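Local coordinates for protein putative 6-phosphogluconolactonase (Neisseria gonorrhoeae, PDB 3LHI) that probably hydrolyses 6-phosphogluconolactone to 6-phosphogluconate, the second step of the oxidative pentose phosphate pathway, at residues A[116-119]-A[120-124]; A[169-172]-A[173-177]; A[191-195]-A[196-200]; A[213-216]-A[217-221]. All coordinates share one frame; numbering follows the deposited sequence. Where two conformers were deposited one is given.

How the contacts relate
Followed from the N terminus, the four contacts come strictly in series: none nests inside another and none crosses. Contact 1 covers the last turns of helix 114-124, which packs through Val118 and Leu122 on strand 163-166. Contact 2 ties the end of the loop that follows this strand to the start of its antiparallel partner, strand 175-178. Contact 3 turns the chain from strand 188-194 into helix 196-206, on the opposite side of the chain's centre from contact 1. Contact 4 comprises the short helix 215-219, the next helix along, and its two ends; its nearest atoms come within about 4 Å of contact 3 without touching, and helix 196-206 packs against it.

Contact 1 (A[116-119]-A[120-124]); sequences AVVD and YALKH
The ring of Tyr120 has the carbonyl oxygen of Val117 at its edge, near the ring plane, and NE2 of His124 over one face, 3.4 Å above the plane and offset toward the rim. The His124 ring is itself turned so that the Tyr120 carbonyl oxygen lies in its plane, at its edge. These groups belong to the closing turns of the α-helix 114-124, where residues four apart meet on one side. Tyr120 CB rests 3.6 Å from Val117 O. Beyond the contact, Pro101 and Glu104 also touch the tyrosine.

The backbone ladder is regular: Tyr120 N donates to Ala116 O, Ala121 N to Val117 O at 2.9 Å, and Leu122 N to Val118 O at 2.8 Å. On another side of the helix the apolar branches of Val118 and Leu122 run alongside each other, pointing the same way, with Val118 CG1 3.6 Å from Leu122 CD1. Ala121 and these two side chains face strand 163-166, through Leu163 and His165, so this side joins helix to sheet.

Toward the C-terminal end, Lys123 N reaches Asp119 O at 3.2 Å. The Lys123 side chain bends at chi4 (40°) and returns to that same carbonyl through water: the water donates to Asp119 O and accepts from Lys123 NZ at 2.6 Å.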
loop_
_atom_site.group_PDB
_atom_site.type_symbol
_atom_site.label_atom_id
_atom_site.label_comp_id
_atom_site.label_asym_id
_atom_site.label_seq_id
_atom_site.Cartn_x
_atom_site.Cartn_y
_atom_site.Cartn_z
ATOM N N ALA A 116 18.922 4.888 -8.142
ATOM C CA ALA A 116 18.754 4.015 -9.313
ATOM C C ALA A 116 17.526 3.151 -9.102
ATOM O O ALA A 116 16.822 2.869 -10.042
ATOM C CB ALA A 116 20.002 3.150 -9.517
ATOM N N VAL A 117 17.275 2.719 -7.864
ATOM C CA VAL A 117 16.090 1.916 -7.573
ATOM C C VAL A 117 14.798 2.716 -7.864
ATOM O O VAL A 117 13.860 2.205 -8.466
ATOM C CB VAL A 117 16.148 1.358 -6.140
ATOM C CG1 VAL A 117 14.776 0.751 -5.736
ATOM C CG2 VAL A 117 17.305 0.317 -6.016
ATOM N N VAL A 118 14.760 3.954 -7.407
ATOM C CA VAL A 118 13.580 4.783 -7.670
ATOM C C VAL A 118 13.392 4.990 -9.161
ATOM O O VAL A 118 12.282 4.912 -9.680
ATOM C CB VAL A 118 13.589 6.109 -6.923
ATOM C CG1 VAL A 118 12.392 6.967 -7.374
ATOM C CG2 VAL A 118 13.524 5.849 -5.431
ATOM N N ASP A 119 14.479 5.224 -9.874
ATOM C CA ASP A 119 14.370 5.407 -11.305
ATOM C C ASP A 119 13.808 4.182 -12.018
ATOM O O ASP A 119 12.935 4.311 -12.881
ATOM C CB ASP A 119 15.689 5.911 -11.875
ATOM C CG ASP A 119 15.906 7.423 -11.562
ATOM O OD1 ASP A 119 14.972 8.179 -11.040
ATOM O OD2 ASP A 119 17.023 7.848 -11.841
ATOM N N TYR A 120 14.259 2.988 -11.618
ATOM C CA TYR A 120 13.759 1.717 -12.162
ATOM C C TYR A 120 12.271 1.592 -11.841
ATOM O O TYR A 120 11.475 1.300 -12.725
ATOM C CB TYR A 120 14.556 0.530 -11.577
ATOM C CG TYR A 120 13.999 -0.851 -11.829
ATOM C CD1 TYR A 120 13.093 -1.428 -10.929
ATOM C CD2 TYR A 120 14.377 -1.576 -12.930
ATOM C CE1 TYR A 120 12.569 -2.698 -11.143
ATOM C CE2 TYR A 120 13.865 -2.833 -13.163
ATOM C CZ TYR A 120 12.935 -3.384 -12.260
ATOM O OH TYR A 120 12.421 -4.653 -12.458
ATOM N N ALA A 121 11.913 1.830 -10.591
ATOM C CA ALA A 121 10.502 1.697 -10.174
ATOM C C ALA A 121 9.577 2.683 -10.941
ATOM O O ALA A 121 8.482 2.304 -11.384
ATOM C CB ALA A 121 10.371 1.847 -8.685
ATOM N N LEU A 122 10.074 3.909 -11.147
ATOM C CA LEU A 122 9.298 4.930 -11.879
ATOM C C LEU A 122 9.035 4.525 -13.306
ATOM O O LEU A 122 7.997 4.868 -13.861
ATOM C CB LEU A 122 9.986 6.300 -11.808
ATOM C CG LEU A 122 9.881 7.090 -10.487
ATOM C CD1 LEU A 122 10.914 8.247 -10.446
ATOM C CD2 LEU A 122 8.452 7.544 -10.170
ATOM N N LYS A 123 9.981 3.822 -13.932
ATOM C CA LYS A 123 9.819 3.313 -15.284
ATOM C C LYS A 123 8.719 2.258 -15.424
ATOM O O LYS A 123 8.195 2.088 -16.518
ATOM C CB LYS A 123 11.125 2.783 -15.862
ATOM C CG LYS A 123 12.098 3.897 -16.196
ATOM C CD LYS A 123 13.431 3.275 -16.659
ATOM C CE LYS A 123 14.464 4.344 -17.081
ATOM N NZ LYS A 123 14.547 5.606 -16.252
ATOM N N HIS A 124 8.406 1.520 -14.332
ATOM C CA HIS A 124 7.392 0.480 -14.378
ATOM C C HIS A 124 6.042 0.925 -13.801
ATOM O O HIS A 124 5.009 0.289 -14.009
ATOM C CB HIS A 124 7.906 -0.721 -13.591
ATOM C CG HIS A 124 9.083 -1.383 -14.212
ATOM N ND1 HIS A 124 8.965 -2.489 -15.022
ATOM C CD2 HIS A 124 10.398 -1.070 -14.186
ATOM C CE1 HIS A 124 10.164 -2.838 -15.466
ATOM N NE2 HIS A 124 11.053 -2.010 -14.947
HETATM O O HOH W 1 12.873 6.681 -14.514
#

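Contact 2 (A[169-172]-A[173-177]); sequences VTAP and HERIS. With EDO (1,2-ethanediol), chain B.
Arg175 grips the carbonyl oxygen of Pro172 side-on with two nitrogens, NE at 3.1 Å and NH2 at 2.8 Å, and so ties the last residues of a β-hairpin loop to the start of strand 175-178, the antiparallel partner of strand 163-166. The oxygen sits in the guanidinium plane, and the NH2 bond is the straighter of the two (154° at the hydrogen, against 142° for NE). NE also makes a weak bond to His173 O. Two neighbouring carbonyls of the turn thus face one donor edge, an arrangement that fixes the rotation of the guanidinium. Obliquely to it, Ala171 CB lies 3.7 Å from NH2.

Pro172 CB lies over one face of the His173 ring in a CH-pi contact, 4.1 Å from the centroid and offset toward the rim.

The second shell holds both side chains in place. Ser143 bonds Arg175 NH1, while Asp79 bonds His173 NE2 and His77 meets the imidazole with its ring nearly perpendicular. Separately, Glu174 OE1 is tied to Thr167 and His165 across the hairpin. On the outer side of the loop a 1,2-ethanediol, probably left from crystallisation, bonds the backbone, its O2 lying 2.8 Å from Thr170 O.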
loop_
_atom_site.group_PDB
_atom_site.type_symbol
_atom_site.label_atom_id
_atom_site.label_comp_id
_atom_site.label_asym_id
_atom_site.label_seq_id
_atom_site.Cartn_x
_atom_site.Cartn_y
_atom_site.Cartn_z
ATOM N N VAL A 169 14.191 6.387 9.563
ATOM C CA VAL A 169 14.887 6.865 10.771
ATOM C C VAL A 169 14.570 5.971 11.951
ATOM O O VAL A 169 15.491 5.535 12.674
ATOM C CB VAL A 169 14.611 8.366 11.086
ATOM C CG1 VAL A 169 15.437 8.808 12.358
ATOM C CG2 VAL A 169 15.014 9.234 9.892
ATOM N N THR A 170 13.293 5.691 12.179
ATOM C CA THR A 170 12.834 4.901 13.301
ATOM C C THR A 170 12.609 3.407 12.999
ATOM O O THR A 170 12.168 2.675 13.850
ATOM C CB THR A 170 11.534 5.465 13.875
ATOM O OG1 THR A 170 10.552 5.463 12.823
ATOM C CG2 THR A 170 11.681 6.933 14.422
ATOM N N ALA A 171 12.846 3.019 11.765
ATOM C CA ALA A 171 12.647 1.632 11.268
ATOM C C ALA A 171 13.742 1.372 10.256
ATOM O O ALA A 171 14.300 2.302 9.663
ATOM C CB ALA A 171 11.230 1.480 10.655
ATOM N N PRO A 172 14.065 0.091 9.992
ATOM C CA PRO A 172 15.175 -0.210 9.121
ATOM C C PRO A 172 14.864 -0.132 7.631
ATOM O O PRO A 172 13.714 -0.306 7.232
ATOM C CB PRO A 172 15.541 -1.646 9.506
ATOM C CG PRO A 172 14.293 -2.217 9.934
ATOM C CD PRO A 172 13.576 -1.121 10.691
ATOM N N HIS A 173 15.927 0.013 6.868
ATOM C CA HIS A 173 16.004 -0.079 5.434
ATOM C C HIS A 173 15.528 1.216 4.756
ATOM O O HIS A 173 14.498 1.762 5.079
ATOM C CB HIS A 173 15.217 -1.256 4.850
ATOM C CG HIS A 173 15.520 -2.572 5.483
ATOM N ND1 HIS A 173 16.809 -3.096 5.511
ATOM C CD2 HIS A 173 14.716 -3.470 6.116
ATOM C CE1 HIS A 173 16.754 -4.284 6.118
ATOM N NE2 HIS A 173 15.512 -4.521 6.517
ATOM N N GLU A 174 16.291 1.651 3.784
ATOM C CA GLU A 174 15.831 2.689 2.863
ATOM C C GLU A 174 14.599 2.147 2.176
ATOM O O GLU A 174 14.472 0.935 1.967
ATOM C CB GLU A 174 16.920 3.037 1.847
ATOM C CG GLU A 174 18.226 3.478 2.447
ATOM C CD GLU A 174 18.076 4.653 3.373
ATOM O OE1 GLU A 174 17.335 5.607 3.031
ATOM O OE2 GLU A 174 18.717 4.678 4.474
ATOM N N ARG A 175 13.697 3.050 1.805
ATOM C CA ARG A 175 12.421 2.682 1.230
ATOM C C ARG A 175 12.149 3.393 -0.077
ATOM O O ARG A 175 12.646 4.532 -0.312
ATOM C CB ARG A 175 11.285 3.094 2.182
ATOM C CG ARG A 175 11.443 2.665 3.627
ATOM C CD ARG A 175 11.515 1.168 3.770
ATOM N NE ARG A 175 11.653 0.724 5.170
ATOM C CZ ARG A 175 10.649 0.476 5.979
ATOM N NH1 ARG A 175 9.376 0.572 5.565
ATOM N NH2 ARG A 175 10.910 0.042 7.212
ATOM N N ILE A 176 11.264 2.798 -0.851
ATOM C CA ILE A 176 10.642 3.468 -1.967
ATOM C C ILE A 176 9.146 3.464 -1.664
ATOM O O ILE A 176 8.584 2.399 -1.390
ATOM C CB ILE A 176 11.038 2.848 -3.343
ATOM C CG1 ILE A 176 10.306 3.558 -4.483
ATOM C CG2 ILE A 176 10.846 1.320 -3.384
ATOM C CD1 ILE A 176 10.678 3.000 -5.836
ATOM N N SER A 177 8.516 4.652 -1.712
ATOM C CA SER A 177 7.115 4.856 -1.326
ATOM C C SER A 177 6.345 5.561 -2.398
ATOM O O SER A 177 6.834 6.482 -3.063
ATOM C CB SER A 177 7.012 5.689 -0.091
ATOM O OG SER A 177 5.725 5.734 0.471
HETATM C C1 EDO B . 15.482 4.168 16.227
HETATM O O1 EDO B . 16.613 3.750 15.448
HETATM C C2 EDO B . 14.513 3.008 16.200
HETATM O O2 EDO B . 13.148 3.408 16.407
#

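Contact 3 (A[191-195]-A[196-200])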
loop_
_atom_site.group_PDB
_atom_site.type_symbol
_atom_site.label_atom_id
_atom_site.label_comp_id
_atom_site.label_asym_id
_atom_site.label_seq_id
_atom_site.Cartn_x
_atom_site.Cartn_y
_atom_site.Cartn_z
ATOM N N LEU A 191 -7.925 1.284 3.947
ATOM C CA LEU A 191 -6.977 1.230 5.069
ATOM C C LEU A 191 -7.392 0.033 5.926
ATOM O O LEU A 191 -8.573 -0.043 6.354
ATOM C CB LEU A 191 -7.039 2.521 5.898
ATOM C CG LEU A 191 -6.177 2.504 7.170
ATOM C CD1 LEU A 191 -4.697 2.378 6.858
ATOM C CD2 LEU A 191 -6.436 3.769 7.983
ATOM N N ALA A 192 -6.452 -0.850 6.202
ATOM C CA ALA A 192 -6.671 -1.961 7.101
ATOM C C ALA A 192 -5.791 -1.832 8.315
ATOM O O ALA A 192 -4.580 -1.660 8.192
ATOM C CB ALA A 192 -6.332 -3.254 6.390
ATOM N N ILE A 193 -6.421 -1.834 9.491
ATOM C CA ILE A 193 -5.733 -1.691 10.768
ATOM C C ILE A 193 -6.339 -2.668 11.768
ATOM O O ILE A 193 -7.483 -3.054 11.634
ATOM C CB ILE A 193 -5.776 -0.237 11.274
ATOM C CG1 ILE A 193 -7.180 0.349 11.258
ATOM C CG2 ILE A 193 -4.706 0.656 10.580
ATOM C CD1 ILE A 193 -7.373 1.548 12.198
ATOM N N GLN A 194 -5.545 -3.040 12.759
ATOM C CA GLN A 194 -5.988 -3.976 13.795
ATOM C C GLN A 194 -5.529 -3.533 15.198
ATOM O O GLN A 194 -4.370 -3.081 15.389
ATOM C CB GLN A 194 -5.485 -5.380 13.446
ATOM C CG GLN A 194 -5.891 -6.457 14.419
ATOM C CD GLN A 194 -5.415 -7.849 14.007
ATOM O OE1 GLN A 194 -5.044 -8.103 12.850
ATOM N NE2 GLN A 194 -5.460 -8.769 14.960
ATOM N N GLY A 195 -6.456 -3.599 16.173
ATOM C CA GLY A 195 -6.050 -3.426 17.601
ATOM C C GLY A 195 -6.285 -2.046 18.179
ATOM O O GLY A 195 -6.267 -1.042 17.451
ATOM N N GLU A 196 -6.476 -1.985 19.512
ATOM C CA GLU A 196 -6.882 -0.743 20.136
ATOM C C GLU A 196 -5.803 0.333 20.036
ATOM O O GLU A 196 -6.125 1.532 19.997
ATOM C CB GLU A 196 -7.327 -0.996 21.602
ATOM C CG GLU A 196 -6.235 -1.523 22.547
ATOM C CD GLU A 196 -6.789 -2.364 23.736
ATOM O OE1 GLU A 196 -8.023 -2.315 24.025
ATOM O OE2 GLU A 196 -5.972 -3.089 24.364
ATOM N N GLU A 197 -4.546 -0.086 20.008
ATOM C CA GLU A 197 -3.414 0.883 19.937
ATOM C C GLU A 197 -3.495 1.619 18.615
ATOM O O GLU A 197 -3.525 2.855 18.580
ATOM C CB GLU A 197 -2.030 0.222 20.063
ATOM C CG GLU A 197 -0.877 1.280 19.881
ATOM C CD GLU A 197 0.536 0.767 20.170
ATOM O OE1 GLU A 197 0.687 -0.429 20.518
ATOM O OE2 GLU A 197 1.507 1.588 20.042
ATOM N N LYS A 198 -3.672 0.844 17.559
ATOM C CA LYS A 198 -3.899 1.465 16.228
ATOM C C LYS A 198 -5.210 2.211 16.132
ATOM O O LYS A 198 -5.270 3.242 15.476
ATOM C CB LYS A 198 -3.707 0.487 15.094
ATOM C CG LYS A 198 -2.217 0.203 14.927
ATOM C CD LYS A 198 -1.965 -0.665 13.785
ATOM C CE LYS A 198 -0.491 -1.020 13.605
ATOM N NZ LYS A 198 -0.424 -1.692 12.282
ATOM N N LYS A 199 -6.292 1.740 16.781
ATOM C CA LYS A 199 -7.524 2.557 16.758
ATOM C C LYS A 199 -7.268 3.904 17.432
ATOM O O LYS A 199 -7.730 4.924 16.935
ATOM C CB LYS A 199 -8.785 1.879 17.339
ATOM C CG LYS A 199 -10.071 2.757 17.135
ATOM C CD LYS A 199 -11.368 2.086 17.584
ATOM C CE LYS A 199 -12.572 3.021 17.443
ATOM N NZ LYS A 199 -12.430 4.281 18.240
ATOM N N ALA A 200 -6.488 3.920 18.510
ATOM C CA ALA A 200 -6.204 5.206 19.211
ATOM C C ALA A 200 -5.394 6.205 18.362
ATOM O O ALA A 200 -5.775 7.376 18.191
ATOM C CB ALA A 200 -5.538 4.961 20.595
HETATM O O HOH W 2 -2.095 -1.511 9.387
HETATM O O HOH W 3 -2.732 -3.365 11.813
HETATM O O HOH W 4 -3.068 -1.970 17.531
#
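Gly195 and Lys199 are joined by a direct hydrogen bond between residues 191-195, strand up to Gln194, and the helix residues 196-200: Lys199 N donates to Gly195 O at 2.9 Å, in the carbonyl plane and fairly straight (156°). Gly195 is the N-cap of helix 196-206, and this bond begins the helical ladder, which continues with Ala200 N to Glu196 O. The positive phi of Gly195 (99°), a setting that suits glycine, turns the chain from strand into helix in a single residue. It is a β-to-α junction of the Rossmann-like sheet.

Van der Waals contacts set aliphatic carbons against backbone oxygens. Lys198 CB comes 3.6 Å from Gln194 O, and the fully extended chain beyond CG runs back alongside the strand, with CD 3.8 Å from that same oxygen. The CB of Ile193 is directed toward the helix residues and lies 4.4 Å from Lys198 CB; the Ile193 side chain also packs on Trp5, Phe202 and Tyr230.

Water makes further links. One molecule joins strand end to first helical turn, donating to Gln194 O at 2.7 Å and accepting from Lys198 N at 2.9 Å. A second accepts from both Gln194 N and Lys198 NZ, and a third donates to Ala192 O while taking a weak bond from NZ. The ammonium group also donates to Met135 O. Lys199 NZ, by contrast, forms a salt bridge to Asp203.

Chemically, the positive end of Lys198 is met by a carbonyl and waters, a polar setting likely to stabilise its charge, and waters supplement the direct bond in linking the end of the strand to the first helical turn.

Contact 4 (A[213-216]-A[217-221]); sequences YPIS and LVLNH
Residues 213-221 form a buried local contact around the short helix 215-219 and its two ends, wedged between helices 151-155, 180-184 and 196-206. Leu217 N donates to Pro214 O at 2.9 Å, a three-residue reach with the donor well above the carbonyl plane. Ile215 O then takes two amides: Leu219 N at 3.0 Å, almost straight at 168°, and Val218 N, bent at 134°. The mixture of three- and four-residue spacings describes a helix of little more than one turn.

Side chains fill the sides. Ile215 sets CG1 opposite its backbone N (chi1 -170°), bringing CG1 4.2 Å from Leu219 CG as the two side chains cross at a slant; its CD1 also meets Val218 CB. Leu219 continues onto Phe202 and Val218 onto Leu180 and Ile183, while Leu217 lies against Phe151 and Ile155. At the start, Ser216 N bonds Tyr213 O at 2.8 Å, and Ser216 OG reaches Asn210 O outside the contact.

Asn220, where the chain leaves helical geometry, turns its side chain back on Ser216. Both its nitrogens bond Ser216 O, the backbone N at 3.2 Å from above the carbonyl plane and ND2 at 2.9 Å, in that plane and on a lone pair. ND2, held there and more weakly to Ala205 O, orients the Asn220 amide, while Ser216 O, in the last turn, is satisfied by two donors from one residue.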
loop_
_atom_site.group_PDB
_atom_site.type_symbol
_atom_site.label_atom_id
_atom_site.label_comp_id
_atom_site.label_asym_id
_atom_site.label_seq_id
_atom_site.Cartn_x
_atom_site.Cartn_y
_atom_site.Cartn_z
ATOM N N TYR A 213 1.581 12.455 12.301
ATOM C CA TYR A 213 0.847 11.217 12.006
ATOM C C TYR A 213 0.513 11.243 10.500
ATOM O O TYR A 213 -0.555 11.720 10.128
ATOM C CB TYR A 213 -0.457 11.125 12.848
ATOM C CG TYR A 213 -0.233 11.385 14.315
ATOM C CD1 TYR A 213 0.530 10.528 15.094
ATOM C CD2 TYR A 213 -0.683 12.575 14.881
ATOM C CE1 TYR A 213 0.769 10.813 16.457
ATOM C CE2 TYR A 213 -0.452 12.877 16.219
ATOM C CZ TYR A 213 0.290 11.998 16.995
ATOM O OH TYR A 213 0.525 12.325 18.317
ATOM N N PRO A 214 1.458 10.773 9.659
ATOM C CA PRO A 214 1.294 11.033 8.225
ATOM C C PRO A 214 -0.011 10.539 7.592
ATOM O O PRO A 214 -0.493 11.165 6.633
ATOM C CB PRO A 214 2.536 10.394 7.616
ATOM C CG PRO A 214 3.559 10.595 8.628
ATOM C CD PRO A 214 2.826 10.315 9.947
ATOM N N ILE A 215 -0.605 9.474 8.127
ATOM C CA ILE A 215 -1.894 9.034 7.602
ATOM C C ILE A 215 -2.966 10.120 7.653
ATOM O O ILE A 215 -3.884 10.128 6.854
ATOM C CB ILE A 215 -2.354 7.757 8.293
ATOM C CG1 ILE A 215 -3.577 7.133 7.617
ATOM C CG2 ILE A 215 -2.758 8.029 9.772
ATOM C CD1 ILE A 215 -3.409 6.513 6.297
ATOM N N SER A 216 -2.801 11.061 8.591
ATOM C CA SER A 216 -3.718 12.189 8.697
ATOM C C SER A 216 -3.769 13.002 7.423
ATOM O O SER A 216 -4.773 13.651 7.159
ATOM C CB SER A 216 -3.368 13.156 9.844
ATOM O OG SER A 216 -2.202 13.890 9.610
ATOM N N LEU A 217 -2.678 13.035 6.668
ATOM C CA LEU A 217 -2.645 13.805 5.431
ATOM C C LEU A 217 -3.439 13.149 4.308
ATOM O O LEU A 217 -3.810 13.806 3.321
ATOM C CB LEU A 217 -1.216 14.080 4.982
ATOM C CG LEU A 217 -0.309 14.762 6.024
ATOM C CD1 LEU A 217 1.064 14.984 5.387
ATOM C CD2 LEU A 217 -0.962 16.013 6.624
ATOM N N VAL A 218 -3.636 11.826 4.416
ATOM C CA VAL A 218 -4.484 11.084 3.510
ATOM C C VAL A 218 -5.930 11.211 3.938
ATOM O O VAL A 218 -6.774 11.512 3.109
ATOM C CB VAL A 218 -4.047 9.608 3.466
ATOM C CG1 VAL A 218 -5.036 8.774 2.577
ATOM C CG2 VAL A 218 -2.560 9.430 3.029
ATOM N N LEU A 219 -6.228 11.001 5.210
ATOM C CA LEU A 219 -7.598 11.023 5.745
ATOM C C LEU A 219 -8.269 12.370 5.496
ATOM O O LEU A 219 -9.475 12.437 5.218
ATOM C CB LEU A 219 -7.603 10.701 7.253
ATOM C CG LEU A 219 -7.146 9.303 7.648
ATOM C CD1 LEU A 219 -7.080 9.195 9.187
ATOM C CD2 LEU A 219 -8.073 8.231 7.072
ATOM N N ASN A 220 -7.473 13.428 5.540
ATOM C CA ASN A 220 -7.950 14.812 5.432
ATOM C C ASN A 220 -7.755 15.453 4.045
ATOM O O ASN A 220 -8.066 16.637 3.835
ATOM C CB ASN A 220 -7.296 15.652 6.569
ATOM C CG ASN A 220 -7.810 15.247 7.969
ATOM O OD1 ASN A 220 -8.924 15.628 8.304
ATOM N ND2 ASN A 220 -7.020 14.441 8.773
ATOM N N HIS A 221 -7.310 14.674 3.071
ATOM C CA HIS A 221 -7.023 15.194 1.743
ATOM C C HIS A 221 -8.335 15.359 0.980
ATOM O O HIS A 221 -9.220 14.475 1.023
ATOM C CB HIS A 221 -6.129 14.213 0.986
ATOM C CG HIS A 221 -5.422 14.783 -0.200
ATOM N ND1 HIS A 221 -6.080 15.155 -1.367
ATOM C CD2 HIS A 221 -4.104 15.013 -0.419
ATOM C CE1 HIS A 221 -5.183 15.592 -2.237
ATOM N NE2 HIS A 221 -3.979 15.531 -1.681
#